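PDB 7NED: urocanate hydratase from Paenibacillus sp. Soil724D2, which catalyses, with NAD+ as cofactor, the hydration of thiourocanate, probably as a step of bacterial ergothioneine breakdown. Local coordinates for residues A163-G166 against Q172-A175; C185-V188 against R192-R195; D210-W215 against V228-N233; T255-H258 against G263-P266. All blocks are in the same frame, centred on the assembly; numbering follows the deposited sequence.

Contact 1: A163-G166 against Q172-A175. With NAD (nicotinamide-adenine-dinucleotide), chain C.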
# COMPACT_ATOMS: atom_id res chain seq x y z
N ALA A 163 4.11 21.49 -24.31
CA ALA A 163 2.78 21.22 -24.84
C ALA A 163 1.85 20.89 -23.68
O ALA A 163 2.30 20.47 -22.60
CB ALA A 163 2.80 20.06 -25.85
N GLY A 164 0.55 21.07 -23.91
CA GLY A 164 -0.44 20.74 -22.93
C GLY A 164 -0.82 21.91 -22.06
O GLY A 164 -0.02 22.39 -21.27
N LEU A 165 -2.06 22.38 -22.19
CA LEU A 165 -2.55 23.45 -21.34
C LEU A 165 -3.78 23.00 -20.56
O LEU A 165 -4.79 23.73 -20.51
CB LEU A 165 -2.89 24.68 -22.17
CG LEU A 165 -1.70 25.36 -22.86
CD1 LEU A 165 -2.19 26.54 -23.73
CD2 LEU A 165 -0.72 25.85 -21.78
N GLY A 166 -3.71 21.82 -19.95
CA GLY A 166 -4.77 21.29 -19.10
C GLY A 166 -4.66 21.79 -17.67
O GLY A 166 -4.13 22.87 -17.40
N GLN A 172 2.22 26.04 -17.12
CA GLN A 172 3.54 26.19 -17.72
C GLN A 172 3.76 27.58 -18.30
O GLN A 172 4.86 28.13 -18.11
CB GLN A 172 3.74 25.11 -18.79
CG GLN A 172 3.79 23.70 -18.29
CD GLN A 172 3.85 22.74 -19.45
OE1 GLN A 172 4.90 22.14 -19.72
NE2 GLN A 172 2.75 22.64 -20.20
N PRO A 173 2.81 28.19 -19.00
CA PRO A 173 3.11 29.52 -19.57
C PRO A 173 3.42 30.54 -18.50
O PRO A 173 4.31 31.39 -18.69
CB PRO A 173 1.83 29.87 -20.36
CG PRO A 173 0.79 28.91 -19.88
CD PRO A 173 1.51 27.67 -19.45
N LEU A 174 2.72 30.50 -17.36
CA LEU A 174 3.01 31.45 -16.31
C LEU A 174 4.32 31.12 -15.60
O LEU A 174 5.10 32.02 -15.27
CB LEU A 174 1.87 31.50 -15.32
CG LEU A 174 1.85 32.67 -14.37
CD1 LEU A 174 2.00 34.07 -15.09
CD2 LEU A 174 0.53 32.60 -13.61
N ALA A 175 4.60 29.84 -15.36
CA ALA A 175 5.91 29.50 -14.86
C ALA A 175 6.98 30.01 -15.80
O ALA A 175 7.98 30.58 -15.37
CB ALA A 175 6.04 27.98 -14.67
PA NAD C . -5.12 17.33 -18.66
O1A NAD C . -5.56 16.06 -19.37
O2A NAD C . -6.00 18.29 -17.97
O5B NAD C . -4.55 18.27 -19.96
C5B NAD C . -3.82 17.57 -20.88
C4B NAD C . -3.70 18.58 -22.11
O4B NAD C . -3.00 18.04 -23.20
C3B NAD C . -5.18 18.79 -22.55
O3B NAD C . -5.46 20.12 -22.66
C2B NAD C . -5.22 18.10 -23.95
O2B NAD C . -5.99 18.77 -24.87
C1B NAD C . -3.77 18.34 -24.37
N9A NAD C . -3.27 17.39 -25.37
C8A NAD C . -3.50 16.03 -25.49
N7A NAD C . -2.88 15.49 -26.51
C5A NAD C . -2.17 16.54 -27.09
C6A NAD C . -1.33 16.62 -28.22
N6A NAD C . -1.03 15.53 -28.96
N1A NAD C . -0.76 17.81 -28.56
C2A NAD C . -1.12 18.87 -27.79
N3A NAD C . -1.90 18.95 -26.70
C4A NAD C . -2.42 17.75 -26.38
O3 NAD C . -3.84 16.78 -17.95
PN NAD C . -3.12 17.65 -16.82
O1N NAD C . -3.68 17.72 -15.43
O2N NAD C . -2.55 18.88 -17.49
O5D NAD C . -1.67 16.77 -16.51
C5D NAD C . -0.87 16.55 -17.68
C4D NAD C . 0.27 15.64 -17.32
O4D NAD C . 0.93 16.09 -16.15
C3D NAD C . -0.47 14.28 -16.89
O3D NAD C . 0.21 13.14 -17.40
C2D NAD C . -0.36 14.28 -15.32
O2D NAD C . -0.18 13.05 -14.73
C1D NAD C . 1.06 14.91 -15.40
N1N NAD C . 1.74 15.23 -14.13
C2N NAD C . 2.12 14.09 -13.47
C3N NAD C . 2.84 14.15 -12.28
C7N NAD C . 3.16 12.81 -11.60
O7N NAD C . 4.11 12.64 -10.84
N7N NAD C . 2.27 11.77 -11.80
C4N NAD C . 3.17 15.43 -11.82
C5N NAD C . 2.78 16.56 -12.53
C6N NAD C . 2.06 16.46 -13.73
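Leu165 packs on Pro173 where the loop leaving strand 159-163 passes the first turn of helix 172-178; the nearest CA atoms are those of Leu165 and Gln172, 7.6 Å apart. This is the glycine-rich turn of a Rossmann-like domain: strand end, tight loop along the dinucleotide, then helix. Gly164 has a positive phi, a backbone setting where any side chain would collide with the carbonyl before it. Gly166 CA comes to 3.1 Å from NAD O5B, and a side chain there would run into the cofactor. Gln172 reaches back from the helix: its CG lies anti to its own carbonyl carbon (chi1 -66°) and the chain stays extended beyond it, which carries the amide to the strand end. There NE2 donates to Ala163 O at 3.3 Å in a nearly straight bond (164°); the oxygen lies in the plane of the amide, but NE2 stands well above the carbonyl plane of Ala163. Gly164 O is also close, 3.0 Å from NE2. Outside the two segments NE2 is hydrogen-bonded to Gly169 O and OE1 to Thr162 OG1, which should fix the rotation of the amide. Leu165 closes the apolar side, its CD2 branch lying 3.7 Å from Pro173 CD, while Cys185 packs against both residues. One buried amide thus meets backbone carbonyls of the strand end and the loop, and the Leu165-Pro173 packing ties loop to helix; together they are consistent with a firmly shaped turn under the ribose and pyrophosphate of NAD.

Contact 2: C185-V188 against R192-R195; sequences CVEV and RVDR. With NAD (nicotinamide-adenine-dinucleotide), chain C.
Glu187, the last residue of strand 182-187, faces Val193 of helix 190-198 with their CA atoms 6.7 Å apart across the strand-to-helix turn. The stem of Glu187 does the packing: CG rests 3.7 Å from the CG2 branch of Val193, and CD lies 3.8 Å from Arg192 CB. With CG swung opposite the backbone N (chi1 163°) and a bend at the next bond, the carboxylate turns off the helix toward the adenosine ribose. There it works as a fork, OE1 accepting from NAD O3B at 2.6 Å and OE2 from NAD O2B at 2.6 Å. Leu165 N also donates to OE1, and Ser189 N to OE2, so backbone groups on two loops set the carboxylate for the sugar. Arg192 starts beside the glutamate but its guanidinium runs on along the cofactor. NAD O3B lies over one face of it, near the rim, and NH2 gives a weak bond to the phosphate oxygen NAD O2A at 3.0 Å; NH2 also forms a salt bridge with Glu34. The Glu187 and Arg192 end groups are nearly parallel, yet 5.2 Å separates Glu187 OE2 from Arg192 NE, so the charged ends do not pair directly; NAD O3B lies between them. An acidic residue closing the second strand and gripping both ribose hydroxyls is the classical Rossmann mark of NAD binding, and it would probably disfavour the extra phosphate of NADP.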
# COMPACT_ATOMS: atom_id res chain seq x y z
N CYS A 185 3.58 27.09 -26.00
CA CYS A 185 2.82 25.94 -25.50
C CYS A 185 1.89 25.43 -26.58
O CYS A 185 0.95 26.14 -26.98
CB CYS A 185 2.02 26.33 -24.27
SG CYS A 185 3.06 27.07 -22.98
N VAL A 186 2.16 24.22 -27.08
CA VAL A 186 1.32 23.59 -28.09
C VAL A 186 0.17 22.88 -27.39
O VAL A 186 0.39 22.08 -26.47
CB VAL A 186 2.12 22.59 -28.94
CG1 VAL A 186 1.26 22.03 -30.06
CG2 VAL A 186 3.39 23.21 -29.49
N GLU A 187 -1.05 23.15 -27.85
CA GLU A 187 -2.25 22.58 -27.25
C GLU A 187 -3.25 22.26 -28.36
O GLU A 187 -3.45 23.08 -29.26
CB GLU A 187 -2.82 23.55 -26.20
CG GLU A 187 -4.25 23.32 -25.79
CD GLU A 187 -4.47 21.94 -25.14
OE1 GLU A 187 -3.83 21.60 -24.09
OE2 GLU A 187 -5.30 21.18 -25.69
N VAL A 188 -3.83 21.07 -28.35
CA VAL A 188 -4.74 20.71 -29.42
C VAL A 188 -6.11 21.32 -29.36
O VAL A 188 -6.72 21.48 -30.36
CB VAL A 188 -4.96 19.19 -29.55
CG1 VAL A 188 -3.78 18.52 -30.17
CG2 VAL A 188 -5.38 18.58 -28.24
N ARG A 192 -9.12 24.86 -24.50
CA ARG A 192 -8.12 24.98 -23.49
C ARG A 192 -7.28 26.21 -23.72
O ARG A 192 -7.00 26.87 -22.78
CB ARG A 192 -7.26 23.76 -23.33
CG ARG A 192 -8.01 22.49 -23.16
CD ARG A 192 -8.15 22.02 -21.74
NE ARG A 192 -8.65 20.67 -21.80
CZ ARG A 192 -8.49 19.70 -20.89
NH1 ARG A 192 -9.07 18.54 -21.13
NH2 ARG A 192 -7.83 19.87 -19.78
N VAL A 193 -6.85 26.46 -24.94
CA VAL A 193 -6.07 27.68 -25.18
C VAL A 193 -6.81 28.92 -24.67
O VAL A 193 -6.24 29.77 -23.97
CB VAL A 193 -5.69 27.83 -26.66
CG1 VAL A 193 -4.97 29.14 -26.84
CG2 VAL A 193 -4.76 26.71 -27.11
N ASP A 194 -8.11 29.03 -24.99
CA ASP A 194 -8.89 30.20 -24.60
C ASP A 194 -9.01 30.30 -23.08
O ASP A 194 -8.91 31.39 -22.50
CB ASP A 194 -10.29 30.12 -25.21
CG ASP A 194 -10.31 30.58 -26.64
OD1 ASP A 194 -9.62 31.57 -26.94
OD2 ASP A 194 -11.01 29.94 -27.45
N ARG A 195 -9.30 29.18 -22.43
CA ARG A 195 -9.38 29.18 -20.97
C ARG A 195 -8.13 29.80 -20.35
O ARG A 195 -8.21 30.63 -19.44
CB ARG A 195 -9.61 27.75 -20.46
CG ARG A 195 -9.83 27.66 -18.96
CD ARG A 195 -11.00 28.53 -18.58
NE ARG A 195 -11.29 28.56 -17.14
CZ ARG A 195 -12.38 29.10 -16.62
NH1 ARG A 195 -12.57 29.09 -15.30
NH2 ARG A 195 -13.28 29.67 -17.42
PA NAD C . -5.12 17.33 -18.66
O1A NAD C . -5.56 16.06 -19.37
O2A NAD C . -6.00 18.29 -17.97
O5B NAD C . -4.55 18.27 -19.96
C5B NAD C . -3.82 17.57 -20.88
C4B NAD C . -3.70 18.58 -22.11
O4B NAD C . -3.00 18.04 -23.20
C3B NAD C . -5.18 18.79 -22.55
O3B NAD C . -5.46 20.12 -22.66
C2B NAD C . -5.22 18.10 -23.95
O2B NAD C . -5.99 18.77 -24.87
C1B NAD C . -3.77 18.34 -24.37
N9A NAD C . -3.27 17.39 -25.37
C8A NAD C . -3.50 16.03 -25.49
N7A NAD C . -2.88 15.49 -26.51
C5A NAD C . -2.17 16.54 -27.09
C6A NAD C . -1.33 16.62 -28.22
N6A NAD C . -1.03 15.53 -28.96
N1A NAD C . -0.76 17.81 -28.56
C2A NAD C . -1.12 18.87 -27.79
N3A NAD C . -1.90 18.95 -26.70
C4A NAD C . -2.42 17.75 -26.38
O3 NAD C . -3.84 16.78 -17.95
PN NAD C . -3.12 17.65 -16.82
O1N NAD C . -3.68 17.72 -15.43
O2N NAD C . -2.55 18.88 -17.49
O5D NAD C . -1.67 16.77 -16.51
C5D NAD C . -0.87 16.55 -17.68
C4D NAD C . 0.27 15.64 -17.32
O4D NAD C . 0.93 16.09 -16.15
C3D NAD C . -0.47 14.28 -16.89
O3D NAD C . 0.21 13.14 -17.40
C2D NAD C . -0.36 14.28 -15.32
O2D NAD C . -0.18 13.05 -14.73
C1D NAD C . 1.06 14.91 -15.40
N1N NAD C . 1.74 15.23 -14.13
C2N NAD C . 2.12 14.09 -13.47
C3N NAD C . 2.84 14.15 -12.28
C7N NAD C . 3.16 12.81 -11.60
O7N NAD C . 4.11 12.64 -10.84
N7N NAD C . 2.27 11.77 -11.80
C4N NAD C . 3.17 15.43 -11.82
C5N NAD C . 2.78 16.56 -12.53
C6N NAD C . 2.06 16.46 -13.73

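Contact 3: D210-W215 against V228-N233. With NAD (nicotinamide-adenine-dinucleotide), chain C.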
# COMPACT_ATOMS: atom_id res chain seq x y z
N ASP A 210 4.11 29.99 -37.74
CA ASP A 210 4.97 31.10 -38.14
C ASP A 210 4.76 32.31 -37.24
O ASP A 210 5.73 32.95 -36.81
CB ASP A 210 4.72 31.48 -39.60
CG ASP A 210 5.24 30.42 -40.57
OD1 ASP A 210 5.96 29.50 -40.14
OD2 ASP A 210 4.94 30.55 -41.78
N GLU A 211 3.50 32.66 -36.97
CA GLU A 211 3.23 33.79 -36.10
C GLU A 211 3.76 33.54 -34.69
O GLU A 211 4.34 34.43 -34.06
CB GLU A 211 1.74 34.08 -36.06
CG GLU A 211 1.38 35.22 -35.16
CD GLU A 211 -0.02 35.71 -35.34
OE1 GLU A 211 -0.97 34.95 -35.02
OE2 GLU A 211 -0.19 36.89 -35.70
N ALA A 212 3.58 32.31 -34.19
CA ALA A 212 4.09 31.99 -32.87
C ALA A 212 5.59 32.17 -32.80
O ALA A 212 6.11 32.74 -31.84
CB ALA A 212 3.71 30.56 -32.47
N LEU A 213 6.32 31.66 -33.81
CA LEU A 213 7.77 31.76 -33.79
C LEU A 213 8.23 33.20 -33.96
O LEU A 213 9.25 33.60 -33.38
CB LEU A 213 8.40 30.89 -34.89
CG LEU A 213 8.22 29.38 -34.76
CD1 LEU A 213 8.54 28.68 -36.08
CD2 LEU A 213 9.10 28.82 -33.63
N LEU A 214 7.50 34.00 -34.74
CA LEU A 214 7.83 35.42 -34.85
C LEU A 214 7.75 36.09 -33.48
O LEU A 214 8.66 36.83 -33.09
CB LEU A 214 6.90 36.11 -35.85
CG LEU A 214 6.96 37.63 -35.85
CD1 LEU A 214 8.31 38.05 -36.41
CD2 LEU A 214 5.82 38.24 -36.66
N TRP A 215 6.65 35.86 -32.76
CA TRP A 215 6.52 36.37 -31.39
C TRP A 215 7.64 35.87 -30.47
O TRP A 215 8.21 36.64 -29.68
CB TRP A 215 5.15 35.96 -30.84
CG TRP A 215 4.02 36.69 -31.44
CD1 TRP A 215 4.08 37.81 -32.23
CD2 TRP A 215 2.63 36.33 -31.36
NE1 TRP A 215 2.80 38.19 -32.61
CE2 TRP A 215 1.90 37.29 -32.10
CE3 TRP A 215 1.94 35.28 -30.74
CZ2 TRP A 215 0.51 37.24 -32.22
CZ3 TRP A 215 0.55 35.23 -30.86
CH2 TRP A 215 -0.15 36.20 -31.60
N VAL A 228 3.06 32.02 -25.48
CA VAL A 228 2.26 31.86 -26.68
C VAL A 228 1.62 30.49 -26.64
O VAL A 228 2.31 29.48 -26.51
CB VAL A 228 3.10 32.03 -27.94
CG1 VAL A 228 2.21 31.88 -29.16
CG2 VAL A 228 3.84 33.37 -27.91
N GLY A 229 0.29 30.44 -26.78
CA GLY A 229 -0.42 29.20 -26.95
C GLY A 229 -0.67 29.00 -28.43
O GLY A 229 -1.31 29.82 -29.09
N LEU A 230 -0.14 27.91 -28.96
CA LEU A 230 -0.31 27.54 -30.36
C LEU A 230 -1.28 26.38 -30.45
O LEU A 230 -1.02 25.30 -29.90
CB LEU A 230 1.03 27.16 -30.97
CG LEU A 230 1.00 26.66 -32.41
CD1 LEU A 230 0.41 27.72 -33.34
CD2 LEU A 230 2.39 26.18 -32.83
N THR A 231 -2.40 26.59 -31.15
CA THR A 231 -3.35 25.51 -31.36
C THR A 231 -2.78 24.52 -32.37
O THR A 231 -2.55 24.87 -33.54
CB THR A 231 -4.68 26.05 -31.85
OG1 THR A 231 -5.21 26.89 -30.84
CG2 THR A 231 -5.65 24.92 -32.07
N GLY A 232 -2.58 23.29 -31.92
CA GLY A 232 -1.98 22.27 -32.76
C GLY A 232 -1.64 21.05 -31.93
O GLY A 232 -1.77 21.03 -30.70
N ASN A 233 -1.18 20.03 -32.63
CA ASN A 233 -0.80 18.78 -32.02
C ASN A 233 0.71 18.73 -31.86
O ASN A 233 1.45 19.00 -32.81
CB ASN A 233 -1.30 17.63 -32.89
CG ASN A 233 -1.24 16.31 -32.19
OD1 ASN A 233 -0.18 15.89 -31.70
ND2 ASN A 233 -2.38 15.64 -32.11
PA NAD C . -5.12 17.33 -18.66
O1A NAD C . -5.56 16.06 -19.37
O2A NAD C . -6.00 18.29 -17.97
O5B NAD C . -4.55 18.27 -19.96
C5B NAD C . -3.82 17.57 -20.88
C4B NAD C . -3.70 18.58 -22.11
O4B NAD C . -3.00 18.04 -23.20
C3B NAD C . -5.18 18.79 -22.55
O3B NAD C . -5.46 20.12 -22.66
C2B NAD C . -5.22 18.10 -23.95
O2B NAD C . -5.99 18.77 -24.87
C1B NAD C . -3.77 18.34 -24.37
N9A NAD C . -3.27 17.39 -25.37
C8A NAD C . -3.50 16.03 -25.49
N7A NAD C . -2.88 15.49 -26.51
C5A NAD C . -2.17 16.54 -27.09
C6A NAD C . -1.33 16.62 -28.22
N6A NAD C . -1.03 15.53 -28.96
N1A NAD C . -0.76 17.81 -28.56
C2A NAD C . -1.12 18.87 -27.79
N3A NAD C . -1.90 18.95 -26.70
C4A NAD C . -2.42 17.75 -26.38
O3 NAD C . -3.84 16.78 -17.95
PN NAD C . -3.12 17.65 -16.82
O1N NAD C . -3.68 17.72 -15.43
O2N NAD C . -2.55 18.88 -17.49
O5D NAD C . -1.67 16.77 -16.51
C5D NAD C . -0.87 16.55 -17.68
C4D NAD C . 0.27 15.64 -17.32
O4D NAD C . 0.93 16.09 -16.15
C3D NAD C . -0.47 14.28 -16.89
O3D NAD C . 0.21 13.14 -17.40
C2D NAD C . -0.36 14.28 -15.32
O2D NAD C . -0.18 13.05 -14.73
C1D NAD C . 1.06 14.91 -15.40
N1N NAD C . 1.74 15.23 -14.13
C2N NAD C . 2.12 14.09 -13.47
C3N NAD C . 2.84 14.15 -12.28
C7N NAD C . 3.16 12.81 -11.60
O7N NAD C . 4.11 12.64 -10.84
N7N NAD C . 2.27 11.77 -11.80
C4N NAD C . 3.17 15.43 -11.82
C5N NAD C . 2.78 16.56 -12.53
C6N NAD C . 2.06 16.46 -13.73
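Ala212, Trp215 and Val228 form the apolar seam of a beta-alpha-beta crossover, in which helix 209-222 links strand 204-206 to strand 226-231 and lies against the parallel sheet. Helix and strand segments run nearly antiparallel (166°), their axes 9.1 Å apart. CG1 of Val228 touches both helix residues: it sits 3.9 Å from Ala212 CB and 3.8 Å from Trp215 CE3, meeting the indole at its edge, in the ring plane. Leu230 CD1 adds a looser touch to Ala212 CB at 4.4 Å. Further out, the methylene CG of Glu211 covers part of one indole face, Arg204 makes a cation-pi contact with the ring, and Leu184 and Thr206 from the flanking strands pack against the seam. Just past the strand, after Gly232, Asn233 reaches the cofactor. A chi1 of -167° swings its amide away from the backbone N to the adenine amino group; OD1 accepts from NAD N6A, ND2 donates to Val265 O, and the side chain caps a backbone N of helix 234-243. Replacing Asn233 by alanine is likely to cost the amino group this acceptor, Val265 O its donor and the helix its cap. The bond from NAD N6A to Asn233 OD1 is 2.9 Å long, with 148° at the hydrogen.

Contact 4: T255-H258 against G263-P266. With NAD (nicotinamide-adenine-dinucleotide), chain C.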
# COMPACT_ATOMS: atom_id res chain seq x y z
N THR A 255 1.51 17.04 -21.88
CA THR A 255 0.27 16.53 -22.36
C THR A 255 -0.12 15.36 -21.43
O THR A 255 0.65 14.83 -20.67
CB THR A 255 0.41 15.96 -23.78
OG1 THR A 255 1.38 14.95 -23.77
CG2 THR A 255 0.78 17.03 -24.79
N SER A 256 -1.29 14.83 -21.65
CA SER A 256 -1.73 13.68 -20.91
C SER A 256 -1.22 12.37 -21.57
O SER A 256 -1.99 11.57 -21.91
CB SER A 256 -3.24 13.68 -20.81
OG SER A 256 -3.80 13.86 -22.08
N ALA A 257 0.10 12.19 -21.69
CA ALA A 257 0.71 11.05 -22.29
C ALA A 257 0.58 9.80 -21.46
O ALA A 257 0.83 8.76 -21.93
CB ALA A 257 2.15 11.31 -22.65
N HIS A 258 0.19 9.94 -20.23
CA HIS A 258 0.02 8.75 -19.39
C HIS A 258 -1.19 7.91 -19.78
O HIS A 258 -1.32 6.77 -19.31
CB HIS A 258 -0.15 9.17 -17.92
CG HIS A 258 -1.42 9.93 -17.66
ND1 HIS A 258 -1.60 11.24 -18.05
CD2 HIS A 258 -2.56 9.56 -17.03
CE1 HIS A 258 -2.81 11.64 -17.69
NE2 HIS A 258 -3.41 10.64 -17.06
N GLY A 263 -6.33 10.55 -22.83
CA GLY A 263 -5.38 11.65 -22.72
C GLY A 263 -4.86 12.12 -24.07
O GLY A 263 -5.45 12.98 -24.71
N TYR A 264 -3.77 11.51 -24.52
CA TYR A 264 -3.01 12.01 -25.67
C TYR A 264 -3.78 11.91 -26.98
O TYR A 264 -4.23 10.82 -27.38
CB TYR A 264 -1.71 11.21 -25.77
CG TYR A 264 -0.73 11.89 -26.65
CD1 TYR A 264 -0.84 11.81 -28.03
CD2 TYR A 264 0.26 12.69 -26.10
CE1 TYR A 264 0.06 12.48 -28.86
CE2 TYR A 264 1.18 13.36 -26.92
CZ TYR A 264 1.07 13.25 -28.29
OH TYR A 264 1.97 13.91 -29.09
N VAL A 265 -3.89 13.03 -27.69
CA VAL A 265 -4.61 13.08 -28.96
C VAL A 265 -3.64 12.73 -30.08
O VAL A 265 -2.64 13.46 -30.27
CB VAL A 265 -5.24 14.45 -29.21
CG1 VAL A 265 -5.97 14.40 -30.53
CG2 VAL A 265 -6.17 14.81 -28.04
N PRO A 266 -3.89 11.68 -30.85
CA PRO A 266 -2.97 11.30 -31.91
C PRO A 266 -2.97 12.34 -33.01
O PRO A 266 -3.92 13.12 -33.16
CB PRO A 266 -3.54 9.98 -32.44
CG PRO A 266 -4.51 9.50 -31.40
CD PRO A 266 -5.05 10.78 -30.78
PA NAD C . -5.12 17.33 -18.66
O1A NAD C . -5.56 16.06 -19.37
O2A NAD C . -6.00 18.29 -17.97
O5B NAD C . -4.55 18.27 -19.96
C5B NAD C . -3.82 17.57 -20.88
C4B NAD C . -3.70 18.58 -22.11
O4B NAD C . -3.00 18.04 -23.20
C3B NAD C . -5.18 18.79 -22.55
O3B NAD C . -5.46 20.12 -22.66
C2B NAD C . -5.22 18.10 -23.95
O2B NAD C . -5.99 18.77 -24.87
C1B NAD C . -3.77 18.34 -24.37
N9A NAD C . -3.27 17.39 -25.37
C8A NAD C . -3.50 16.03 -25.49
N7A NAD C . -2.88 15.49 -26.51
C5A NAD C . -2.17 16.54 -27.09
C6A NAD C . -1.33 16.62 -28.22
N6A NAD C . -1.03 15.53 -28.96
N1A NAD C . -0.76 17.81 -28.56
C2A NAD C . -1.12 18.87 -27.79
N3A NAD C . -1.90 18.95 -26.70
C4A NAD C . -2.42 17.75 -26.38
O3 NAD C . -3.84 16.78 -17.95
PN NAD C . -3.12 17.65 -16.82
O1N NAD C . -3.68 17.72 -15.43
O2N NAD C . -2.55 18.88 -17.49
O5D NAD C . -1.67 16.77 -16.51
C5D NAD C . -0.87 16.55 -17.68
C4D NAD C . 0.27 15.64 -17.32
O4D NAD C . 0.93 16.09 -16.15
C3D NAD C . -0.47 14.28 -16.89
O3D NAD C . 0.21 13.14 -17.40
C2D NAD C . -0.36 14.28 -15.32
O2D NAD C . -0.18 13.05 -14.73
C1D NAD C . 1.06 14.91 -15.40
N1N NAD C . 1.74 15.23 -14.13
C2N NAD C . 2.12 14.09 -13.47
C3N NAD C . 2.84 14.15 -12.28
C7N NAD C . 3.16 12.81 -11.60
O7N NAD C . 4.11 12.64 -10.84
N7N NAD C . 2.27 11.77 -11.80
C4N NAD C . 3.17 15.43 -11.82
C5N NAD C . 2.78 16.56 -12.53
C6N NAD C . 2.06 16.46 -13.73
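Thr255 and Tyr264 make the close end of this contact: OG1 of the threonine points at the rim of the phenol ring, near its plane, 3.4 Å from Tyr264 CD2. Its chi1 of 58° sets that hydroxyl between backbone N and carbonyl carbon, beside the ring, where Asp253 OD1 is its hydrogen-bond partner, while Thr255 CG2 lies against the adenine at 3.6 Å from NAD C4A. Beside it Ser256, centre of an inverse gamma turn, meets Gly263 through its carbonyl: a CA-H...O contact joins Gly263 CA to Ser256 O at 3.5 Å, and a CB on the glycine would fall on that same oxygen. The two segments belong to one irregular loop between strand 250-251 and helix 274-280 of the Rossmann-like domain, folded back on itself along the cofactor, from the adenine to the nicotinamide ribose. The Tyr264 ring turns one face to the amino nitrogen NAD N6A, which stands near its rim, 3.2 Å from Tyr264 CZ, and Glu296 holds the phenol OH. A leucine in place of Tyr264 would probably leave N6A without the ring face it rests on and Glu296 without its hydroxyl partner. The rest is looser, though the touching residues are all buried. Ala257 CB comes only to 4.2 Å from Tyr264 CD2, and His258 and Val265 spend their polar groups on the cofactor. His258 ND1 gives a weak bond to NAD O3D, whereas Val265 reads the Hoogsteen edge, its N donating almost straight (172°) to NAD N7A at 2.9 Å and its O taking a weak bond from N6A.

All four contacts are buried, none is a surface patch, and all belong to the Rossmann-like domain and touch NAD. Contact 1 lies nearest the chain centre, contact 3 farthest out, about 13 and 26 Å from it. Contacts 1 to 3 all reach one parallel sheet, with 182-187 between 159-163 and 226-231; Glu187 O at the end of its strand meets Gly232 N just past the next, and Gly164 N meets Val186 O. Chemistry follows place: a side-chain amide bonded to a backbone carbonyl at the glycine-rich turn, charge at the ribose, plain apolar packing behind the sheet, and irregular loop backbone at the adenine, where 255-258 and 263-266 pack without a hydrogen bond between them.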